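Local coordinates for probable leucine/isoleucine/valine-binding protein (Rhodopirellula baltica, PDB 4KV7) that probably serves as the solute-binding protein of an ABC transporter, with leucine, isoleucine or valine as its likely but unproven ligands, at residues A[147-151]-A[152-156]; A[194-197]-A[198-202]; A[262-265]-A[266-269]; A[311-314]-A[315-319]. The protein carries 1 engineered substitution. All coordinates share one frame; numbering follows the deposited sequence. Where two conformers were deposited one is given.

Contact 1: residues A[147-151]-A[152-156]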
loop_
_atom_site.group_PDB
_atom_site.type_symbol
_atom_site.label_atom_id
_atom_site.label_comp_id
_atom_site.label_asym_id
_atom_site.label_seq_id
_atom_site.Cartn_x
_atom_site.Cartn_y
_atom_site.Cartn_z
ATOM N N ASP A 147 0.611 15.654 -12.754
ATOM C CA ASP A 147 1.565 16.184 -13.719
ATOM C C ASP A 147 1.372 15.534 -15.085
ATOM O O ASP A 147 1.436 16.206 -16.112
ATOM C CB ASP A 147 3.008 15.974 -13.247
ATOM C CG ASP A 147 3.398 16.875 -12.083
ATOM O OD1 ASP A 147 2.713 17.884 -11.837
ATOM O OD2 ASP A 147 4.408 16.558 -11.411
ATOM N N ALA A 148 1.127 14.227 -15.094
ATOM C CA ALA A 148 0.959 13.523 -16.361
ATOM C C ALA A 148 -0.329 13.917 -17.077
ATOM O O ALA A 148 -0.348 14.033 -18.297
ATOM C CB ALA A 148 1.006 12.036 -16.145
ATOM N N LEU A 149 -1.402 14.114 -16.317
ATOM C CA LEU A 149 -2.666 14.548 -16.897
ATOM C C LEU A 149 -2.538 15.926 -17.532
ATOM O O LEU A 149 -2.989 16.151 -18.656
ATOM C CB LEU A 149 -3.765 14.550 -15.829
ATOM C CG LEU A 149 -4.245 13.163 -15.410
ATOM C CD1 LEU A 149 -4.976 13.232 -14.084
ATOM C CD2 LEU A 149 -5.151 12.582 -16.495
ATOM N N VAL A 150 -1.935 16.849 -16.793
ATOM C CA VAL A 150 -1.773 18.209 -17.280
ATOM C C VAL A 150 -0.865 18.237 -18.506
ATOM O O VAL A 150 -1.116 18.990 -19.438
ATOM C CB VAL A 150 -1.243 19.132 -16.160
ATOM C CG1 VAL A 150 -0.852 20.493 -16.702
ATOM C CG2 VAL A 150 -2.295 19.266 -15.060
ATOM N N ALA A 151 0.163 17.398 -18.528
ATOM C CA ALA A 151 1.048 17.332 -19.689
ATOM C C ALA A 151 0.301 16.880 -20.953
ATOM O O ALA A 151 0.703 17.206 -22.066
ATOM C CB ALA A 151 2.233 16.417 -19.402
ATOM N N LYS A 152 -0.786 16.131 -20.770
ATOM C CA LYS A 152 -1.592 15.651 -21.888
ATOM C C LYS A 152 -2.726 16.605 -22.254
ATOM O O LYS A 152 -3.512 16.324 -23.160
ATOM C CB LYS A 152 -2.154 14.258 -21.596
ATOM C CG LYS A 152 -1.116 13.159 -21.669
ATOM C CD LYS A 152 -0.465 13.137 -23.041
ATOM C CE LYS A 152 0.761 12.248 -23.061
ATOM N NZ LYS A 152 1.472 12.331 -24.370
ATOM N N GLY A 153 -2.811 17.736 -21.563
ATOM C CA GLY A 153 -3.776 18.760 -21.928
ATOM C C GLY A 153 -5.066 18.738 -21.126
ATOM O O GLY A 153 -5.985 19.508 -21.399
ATOM N N ILE A 154 -5.148 17.866 -20.130
ATOM C CA ILE A 154 -6.253 17.933 -19.187
ATOM C C ILE A 154 -6.040 19.177 -18.333
ATOM O O ILE A 154 -4.946 19.402 -17.810
ATOM C CB ILE A 154 -6.317 16.684 -18.310
ATOM C CG1 ILE A 154 -6.463 15.435 -19.181
ATOM C CG2 ILE A 154 -7.461 16.785 -17.297
ATOM C CD1 ILE A 154 -7.738 15.392 -19.992
ATOM N N LYS A 155 -7.064 20.013 -18.234
ATOM C CA LYS A 155 -6.947 21.232 -17.445
ATOM C C LYS A 155 -7.020 20.907 -15.966
ATOM O O LYS A 155 -7.720 19.976 -15.578
ATOM C CB LYS A 155 -8.054 22.210 -17.814
ATOM C CG LYS A 155 -7.983 22.671 -19.251
ATOM C CD LYS A 155 -9.034 23.721 -19.560
ATOM C CE LYS A 155 -8.700 24.470 -20.844
ATOM N NZ LYS A 155 -8.465 23.541 -21.985
ATOM N N PRO A 156 -6.289 21.671 -15.130
ATOM C CA PRO A 156 -6.365 21.438 -13.686
ATOM C C PRO A 156 -7.805 21.365 -13.165
ATOM O O PRO A 156 -8.099 20.509 -12.330
ATOM C CB PRO A 156 -5.631 22.648 -13.110
ATOM C CG PRO A 156 -4.603 22.975 -14.146
ATOM C CD PRO A 156 -5.267 22.681 -15.473
HETATM O O HOH W 1 -3.267 21.019 -19.224
#

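Contact 2: residues A[194-197]-A[198-202]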
loop_
_atom_site.group_PDB
_atom_site.type_symbol
_atom_site.label_atom_id
_atom_site.label_comp_id
_atom_site.label_asym_id
_atom_site.label_seq_id
_atom_site.Cartn_x
_atom_site.Cartn_y
_atom_site.Cartn_z
ATOM N N GLY A 194 -16.245 13.723 -4.898
ATOM C CA GLY A 194 -17.288 12.822 -4.437
ATOM C C GLY A 194 -16.721 11.887 -3.392
ATOM O O GLY A 194 -15.570 11.468 -3.514
ATOM N N ARG A 195 -17.516 11.563 -2.369
ATOM C CA ARG A 195 -17.035 10.727 -1.266
ATOM C C ARG A 195 -17.929 9.521 -1.027
ATOM O O ARG A 195 -19.090 9.512 -1.422
ATOM C CB ARG A 195 -16.957 11.480 0.074
ATOM C CG ARG A 195 -16.711 12.962 0.102
ATOM C CD ARG A 195 -15.265 13.367 -0.015
ATOM N NE ARG A 195 -14.202 12.646 0.704
ATOM C CZ ARG A 195 -13.467 13.181 1.681
ATOM N NH1 ARG A 195 -13.733 14.397 2.142
ATOM N NH2 ARG A 195 -12.443 12.510 2.193
ATOM N N TYR A 196 -17.387 8.520 -0.346
ATOM C CA TYR A 196 -18.180 7.385 0.105
ATOM C C TYR A 196 -17.675 6.940 1.474
ATOM O O TYR A 196 -16.514 7.148 1.813
ATOM C CB TYR A 196 -18.089 6.219 -0.896
ATOM C CG TYR A 196 -16.752 5.534 -0.835
ATOM C CD1 TYR A 196 -15.686 5.976 -1.604
ATOM C CD2 TYR A 196 -16.542 4.461 0.026
ATOM C CE1 TYR A 196 -14.443 5.373 -1.521
ATOM C CE2 TYR A 196 -15.301 3.858 0.130
ATOM C CZ TYR A 196 -14.252 4.315 -0.651
ATOM O OH TYR A 196 -13.022 3.698 -0.561
ATOM N N ARG A 197 -18.533 6.287 2.242
ATOM C CA ARG A 197 -18.165 5.861 3.586
ATOM C C ARG A 197 -17.368 4.556 3.566
ATOM O O ARG A 197 -17.749 3.590 2.881
ATOM C CB ARG A 197 -19.422 5.706 4.457
ATOM C CG ARG A 197 -19.113 5.239 5.874
ATOM C CD ARG A 197 -20.247 5.502 6.862
ATOM N NE ARG A 197 -21.416 4.648 6.672
ATOM C CZ ARG A 197 -21.536 3.418 7.159
ATOM N NH1 ARG A 197 -20.535 2.871 7.829
ATOM N NH2 ARG A 197 -22.652 2.730 6.955
ATOM N N ARG A 198 -16.268 4.526 4.318
ATOM C CA ARG A 198 -15.401 3.351 4.414
ATOM C C ARG A 198 -16.171 2.060 4.666
ATOM O O ARG A 198 -17.055 1.995 5.521
ATOM C CB ARG A 198 -14.371 3.539 5.525
ATOM C CG ARG A 198 -13.411 2.358 5.655
ATOM C CD ARG A 198 -12.370 2.568 6.763
ATOM N NE ARG A 198 -12.977 2.597 8.089
ATOM C CZ ARG A 198 -13.167 3.686 8.830
ATOM N NH1 ARG A 198 -12.799 4.888 8.402
ATOM N NH2 ARG A 198 -13.742 3.571 10.016
ATOM N N ASN A 199 -15.802 1.039 3.901
ATOM C CA ASN A 199 -16.353 -0.306 4.021
ATOM C C ASN A 199 -17.825 -0.411 3.655
ATOM O O ASN A 199 -18.474 -1.387 3.981
ATOM C CB ASN A 199 -16.020 -0.939 5.377
ATOM C CG ASN A 199 -14.554 -1.326 5.478
ATOM O OD1 ASN A 199 -13.930 -1.675 4.475
ATOM N ND2 ASN A 199 -13.995 -1.247 6.679
ATOM N N THR A 200 -18.333 0.578 2.928
ATOM C CA THR A 200 -19.656 0.490 2.325
ATOM C C THR A 200 -19.517 0.482 0.814
ATOM O O THR A 200 -18.432 0.712 0.275
ATOM C CB THR A 200 -20.576 1.687 2.697
ATOM O OG1 THR A 200 -20.201 2.853 1.952
ATOM C CG2 THR A 200 -20.576 1.972 4.200
ATOM N N SER A 201 -20.629 0.240 0.130
ATOM C CA SER A 201 -20.698 0.377 -1.322
ATOM C C SER A 201 -21.547 1.594 -1.699
ATOM O O SER A 201 -22.072 1.678 -2.814
ATOM C CB SER A 201 -21.320 -0.870 -1.938
ATOM O OG SER A 201 -22.674 -0.941 -1.540
ATOM N N GLN A 202 -21.706 2.521 -0.763
ATOM C CA GLN A 202 -22.626 3.632 -0.963
ATOM C C GLN A 202 -21.962 4.762 -1.730
ATOM O O GLN A 202 -21.465 5.724 -1.143
ATOM C CB GLN A 202 -23.169 4.101 0.383
ATOM C CG GLN A 202 -23.986 3.025 1.083
ATOM C CD GLN A 202 -24.393 3.415 2.485
ATOM O OE1 GLN A 202 -24.632 4.589 2.772
ATOM N NE2 GLN A 202 -24.444 2.433 3.380
HETATM O O HOH W 2 -21.449 8.443 -2.062
HETATM O O HOH W 3 -21.218 6.705 1.402
HETATM O O HOH W 4 -17.657 3.273 7.927
HETATM O O HOH W 5 -23.929 5.511 5.318
#

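Contact 3: residues A[262-265]-A[266-269]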
loop_
_atom_site.group_PDB
_atom_site.type_symbol
_atom_site.label_atom_id
_atom_site.label_comp_id
_atom_site.label_asym_id
_atom_site.label_seq_id
_atom_site.Cartn_x
_atom_site.Cartn_y
_atom_site.Cartn_z
ATOM N N ASP A 262 -13.933 -6.559 -18.251
ATOM C CA ASP A 262 -13.720 -5.677 -19.401
ATOM C C ASP A 262 -13.863 -4.191 -19.064
ATOM O O ASP A 262 -13.292 -3.335 -19.737
ATOM C CB ASP A 262 -14.694 -6.034 -20.534
ATOM C CG ASP A 262 -14.477 -7.435 -21.071
ATOM O OD1 ASP A 262 -13.320 -7.903 -21.051
ATOM O OD2 ASP A 262 -15.462 -8.065 -21.512
ATOM N N LEU A 263 -14.622 -3.890 -18.016
ATOM C CA LEU A 263 -14.903 -2.510 -17.653
ATOM C C LEU A 263 -13.683 -1.836 -17.028
ATOM O O LEU A 263 -13.660 -0.617 -16.852
ATOM C CB LEU A 263 -16.094 -2.435 -16.693
ATOM C CG LEU A 263 -17.510 -2.578 -17.264
ATOM C CD1 LEU A 263 -17.722 -3.889 -18.012
ATOM C CD2 LEU A 263 -18.542 -2.427 -16.155
ATOM N N ALA A 264 -12.669 -2.630 -16.687
ATOM C CA ALA A 264 -11.425 -2.092 -16.138
ATOM C C ALA A 264 -10.440 -1.704 -17.235
ATOM O O ALA A 264 -9.432 -1.055 -16.959
ATOM C CB ALA A 264 -10.784 -3.086 -15.174
ATOM N N ASN A 265 -10.724 -2.113 -18.468
ATOM C CA ASN A 265 -9.852 -1.813 -19.600
ATOM C C ASN A 265 -9.697 -0.308 -19.776
ATOM O O ASN A 265 -10.676 0.409 -19.991
ATOM C CB ASN A 265 -10.411 -2.444 -20.880
ATOM C CG ASN A 265 -9.369 -2.576 -21.982
ATOM O OD1 ASN A 265 -8.366 -1.866 -21.999
ATOM N ND2 ASN A 265 -9.613 -3.488 -22.918
ATOM N N GLY A 266 -8.462 0.170 -19.663
ATOM C CA GLY A 266 -8.193 1.585 -19.833
ATOM C C GLY A 266 -7.926 2.330 -18.537
ATOM O O GLY A 266 -7.447 3.462 -18.566
ATOM N N ILE A 267 -8.225 1.706 -17.403
ATOM C CA ILE A 267 -7.941 2.325 -16.112
ATOM C C ILE A 267 -6.436 2.375 -15.876
ATOM O O ILE A 267 -5.718 1.419 -16.174
ATOM C CB ILE A 267 -8.617 1.550 -14.967
ATOM C CG1 ILE A 267 -10.137 1.650 -15.094
ATOM C CG2 ILE A 267 -8.179 2.082 -13.616
ATOM C CD1 ILE A 267 -10.872 0.817 -14.072
ATOM N N VAL A 268 -5.953 3.498 -15.347
ATOM C CA VAL A 268 -4.549 3.634 -14.967
ATOM C C VAL A 268 -4.469 3.535 -13.454
ATOM O O VAL A 268 -5.306 4.095 -12.751
ATOM C CB VAL A 268 -3.973 4.978 -15.452
ATOM C CG1 VAL A 268 -2.598 5.237 -14.868
ATOM C CG2 VAL A 268 -3.922 5.009 -16.978
ATOM N N ALA A 269 -3.496 2.793 -12.946
ATOM C CA ALA A 269 -3.349 2.626 -11.504
ATOM C C ALA A 269 -1.884 2.776 -11.127
ATOM O O ALA A 269 -1.020 2.074 -11.669
ATOM C CB ALA A 269 -3.890 1.256 -11.049
#

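Contact 4: residues A[311-314]-A[315-319]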
loop_
_atom_site.group_PDB
_atom_site.type_symbol
_atom_site.label_atom_id
_atom_site.label_comp_id
_atom_site.label_asym_id
_atom_site.label_seq_id
_atom_site.Cartn_x
_atom_site.Cartn_y
_atom_site.Cartn_z
ATOM N N ARG A 311 11.417 -9.006 2.896
ATOM C CA ARG A 311 12.819 -9.050 2.487
ATOM C C ARG A 311 13.656 -7.994 3.200
ATOM O O ARG A 311 14.761 -8.273 3.655
ATOM C CB ARG A 311 12.955 -8.876 0.968
ATOM C CG ARG A 311 12.644 -10.114 0.129
ATOM C CD ARG A 311 13.750 -11.154 0.222
ATOM N NE ARG A 311 15.010 -10.619 -0.282
ATOM C CZ ARG A 311 15.367 -10.617 -1.564
ATOM N NH1 ARG A 311 14.571 -11.148 -2.486
ATOM N NH2 ARG A 311 16.535 -10.101 -1.928
ATOM N N ILE A 312 13.134 -6.775 3.295
ATOM C CA ILE A 312 13.865 -5.707 3.969
ATOM C C ILE A 312 14.017 -5.995 5.459
ATOM O O ILE A 312 15.096 -5.814 6.027
ATOM C CB ILE A 312 13.200 -4.336 3.749
ATOM C CG1 ILE A 312 13.195 -3.988 2.258
ATOM C CG2 ILE A 312 13.909 -3.254 4.557
ATOM C CD1 ILE A 312 12.330 -2.798 1.911
ATOM N N LEU A 313 12.943 -6.460 6.081
ATOM C CA LEU A 313 12.981 -6.837 7.489
ATOM C C LEU A 313 14.040 -7.903 7.755
ATOM O O LEU A 313 14.850 -7.772 8.683
ATOM C CB LEU A 313 11.613 -7.345 7.931
ATOM C CG LEU A 313 11.536 -7.793 9.389
ATOM C CD1 LEU A 313 11.798 -6.631 10.333
ATOM C CD2 LEU A 313 10.185 -8.431 9.651
ATOM N N VAL A 314 14.049 -8.953 6.934
ATOM C CA VAL A 314 15.031 -10.020 7.095
ATOM C C VAL A 314 16.454 -9.501 6.905
ATOM O O VAL A 314 17.346 -9.838 7.684
ATOM C CB VAL A 314 14.719 -11.210 6.152
ATOM C CG1 VAL A 314 15.891 -12.178 6.081
ATOM C CG2 VAL A 314 13.436 -11.923 6.600
ATOM N N LYS A 315 16.665 -8.674 5.886
ATOM C CA LYS A 315 17.967 -8.050 5.680
ATOM C C LYS A 315 18.417 -7.280 6.926
ATOM O O LYS A 315 19.556 -7.422 7.377
ATOM C CB LYS A 315 17.925 -7.130 4.457
ATOM C CG LYS A 315 19.261 -6.472 4.108
ATOM C CD LYS A 315 19.155 -5.694 2.797
ATOM C CE LYS A 315 20.463 -5.032 2.397
ATOM N NZ LYS A 315 21.442 -6.035 1.879
ATOM N N ALA A 316 17.520 -6.487 7.503
ATOM C CA ALA A 316 17.853 -5.757 8.722
ATOM C C ALA A 316 18.176 -6.709 9.874
ATOM O O ALA A 316 19.166 -6.527 10.579
ATOM C CB ALA A 316 16.723 -4.804 9.111
ATOM N N VAL A 317 17.345 -7.725 10.072
ATOM C CA VAL A 317 17.576 -8.662 11.169
ATOM C C VAL A 317 18.919 -9.389 11.020
ATOM O O VAL A 317 19.642 -9.572 12.002
ATOM C CB VAL A 317 16.408 -9.660 11.319
ATOM C CG1 VAL A 317 16.745 -10.737 12.339
ATOM C CG2 VAL A 317 15.137 -8.920 11.722
ATOM N N THR A 318 19.274 -9.753 9.788
ATOM C CA THR A 318 20.534 -10.452 9.514
ATOM C C THR A 318 21.747 -9.643 9.971
ATOM O O THR A 318 22.776 -10.202 10.369
ATOM C CB THR A 318 20.678 -10.766 8.001
ATOM O OG1 THR A 318 19.608 -11.621 7.585
ATOM C CG2 THR A 318 21.998 -11.455 7.697
ATOM N N SER A 319 21.618 -8.322 9.930
ATOM C CA SER A 319 22.723 -7.431 10.256
ATOM C C SER A 319 22.956 -7.270 11.750
ATOM O O SER A 319 23.989 -6.754 12.163
ATOM C CB SER A 319 22.491 -6.049 9.644
ATOM O OG SER A 319 21.533 -5.311 10.383
#

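Contact 1: residues A[147-151]-A[152-156]
L149 and I154 meet at the C-terminal end of helix 138-151, their side chains crossing obliquely, with CD2 of L149 4.1 Å from CG1 of I154. With CG1 of I154 set beside its own backbone N (chi1 -58°), this branch also lies against the carbonyl of L149, CG1 being 3.6 Å from L149 O. That oxygen accepts the N-H of I154, N to O 3.1 Å, and a weak bond from K152 N. G153 N donates to V150 O at 3.0 Å. With the positive phi of G153 (97°), the bonds from I154 N to L149 O and from G153 N to V150 O make a Schellman motif. With CG1 of V150 anti to its backbone N (chi1 171°), CG2 falls beside that N and comes 3.8 Å from I154 O, while the CA-H of V150 points at the same oxygen. One water donates to both V150 O and I154 O, tying the helix end to the outgoing chain. The bent K152 chain lays CG near A148 O before NZ leaves to bond E376 O. A148 and L149 pack on L378, V150 lies on H183, and P156 touches I180 of helix 167-183; the cap thus turns the chain from helix 138-151 toward strand 159-164.

Contact 2: residues A[194-197]-A[198-202]
The guanidinium of R197 carries T200 on one face: methyl CG2 stands over its centre, 3.4 Å from CZ, while a water sits at the edge, in plane, accepting from NE and donating to Q202 OE1. The R197 and Q202 side chains run side by side, their guanidinium and amide planes 84° apart. A type II beta turn from R197 to T200, followed by an ST turn, produces this arrangement where the chain leaves strand 193-196. R197 has CG anti to the backbone N and bends at chi3 (71°), which brings the flat group over the methyl; the two side chains cross at about a right angle. R197 O is gripped twice by T200, through N at 3.1 Å and OG1 at 2.7 Å. A valine at T200 would probably leave R197 O without its hydroxyl donor and Q202 N without its ST-turn acceptor. The Y196 ring meets the ring of F162 with the planes nearly aligned, and its OH accepts from T225 N; CB of Y196 lies 3.4 Å from Q202 O. R198 points its guanidinium elsewhere, to salt bridges with E69 and D166, and E69 also takes N199 ND2, so the turn is fastened to the loops around it. Waters fill in between the limbs: one joins R195 O to Q202 O, another R197 N to Q202 O, a third R197 NH1 to R198 O. The ST turn itself closes with Q202 N donating to T200 OG1 at 3.1 Å, the N-H...O angle 165°.

Contact 3: residues A[262-265]-A[266-269]
A264 and I267 meet across a type II beta turn, and one backbone hydrogen bond closes it: I267 N donates to A264 O at 3.0 Å, fairly straight at the hydrogen (165°). The turn takes the chain from the 3-10 segment 262-264 into strand 268-271, with N265 and G266 at its corners. Glycine fits the second corner because phi there is 105°, where a CB would clash with N265 O.

The apolar contact rests on I267. Its CG1 sits beside the backbone N (chi1 -66°) and the chain then runs extended, carrying CD1 back over A264 to 3.6 Å from CA and 4.1 Å from CB. CG1 and CB of I267 each lie 3.4 Å from A264 O, covering the oxygen that the turn uses as acceptor. An alanine at I267 would probably leave a gap beside A264 and take away the contacts that L256, L260 and I233 make with this side chain.

Other polar groups are served from outside the turn. Q244 NE2 donates to G266 O and R237 NH1 to L263 O, while the backbones of G266 and I267 bond to that of I365 in strand 361-365. The chemistry is therefore divided: backbone atoms set the bend and join it to the sheet, whereas the isoleucine side chain carries the turn into the apolar packing against helices 226-238 and 253-260.

Contact 4: residues A[311-314]-A[315-319]
V314 and T318 touch one helical turn apart, their side chains inclined to one another, with CG1 of V314 4.0 Å from OG1 of T318. The hydroxyl does more than touch: OG1 donates to V314 O at 2.9 Å, from above the carbonyl plane (42° out of it). Because OG1 stands beside the backbone N of T318 (chi1 -61°), it reaches back to the oxygen that T318 N also uses. Two donors from one residue thus hold V314 O.

K315, whose aliphatic chain runs extended as far as CE and bends at chi4, lays CB against the carbonyls of the preceding turn, 3.5 Å from both R311 O and I312 O. Its N-H bonds to R311 O at 3.0 Å.

L313 meets V317 one turn on. CG2 of V317 is 3.3 Å from L313 O and 4.3 Å from CD1 of L313, while V317 N bonds to that oxygen. Near the helix end, S319 OG and S319 N both donate to A316 O.

Helix 301-319 turns different sides to its surroundings. L313 rests on F20 and V317 on L18 of strand 16-24, I312 and L313 reach F113 of strand 112-113, and A316 lies on A332 and L333 of helix 326-335. R311 extends to E285 and Y307.

In the fold
Contacts 1, 2 and 3 belong to one part of the chain and contact 4 to another: contact 4 lies across the chain's centre from each of the others, its centre 36 Å from that of contact 3 and 41 Å from that of contact 1. This separation is consistent with the two-lobed architecture of periplasmic binding proteins, in which the ligand is held in the cleft between lobes. Contacts 2 and 3 reach the same mixed sheet, at strands 193-196 and 268-271, their centres 21 Å apart. Contact 1 leads toward strand 159-164 of that sheet and comes within about 8 Å of contact 3, nearest atoms. None of the four touches another.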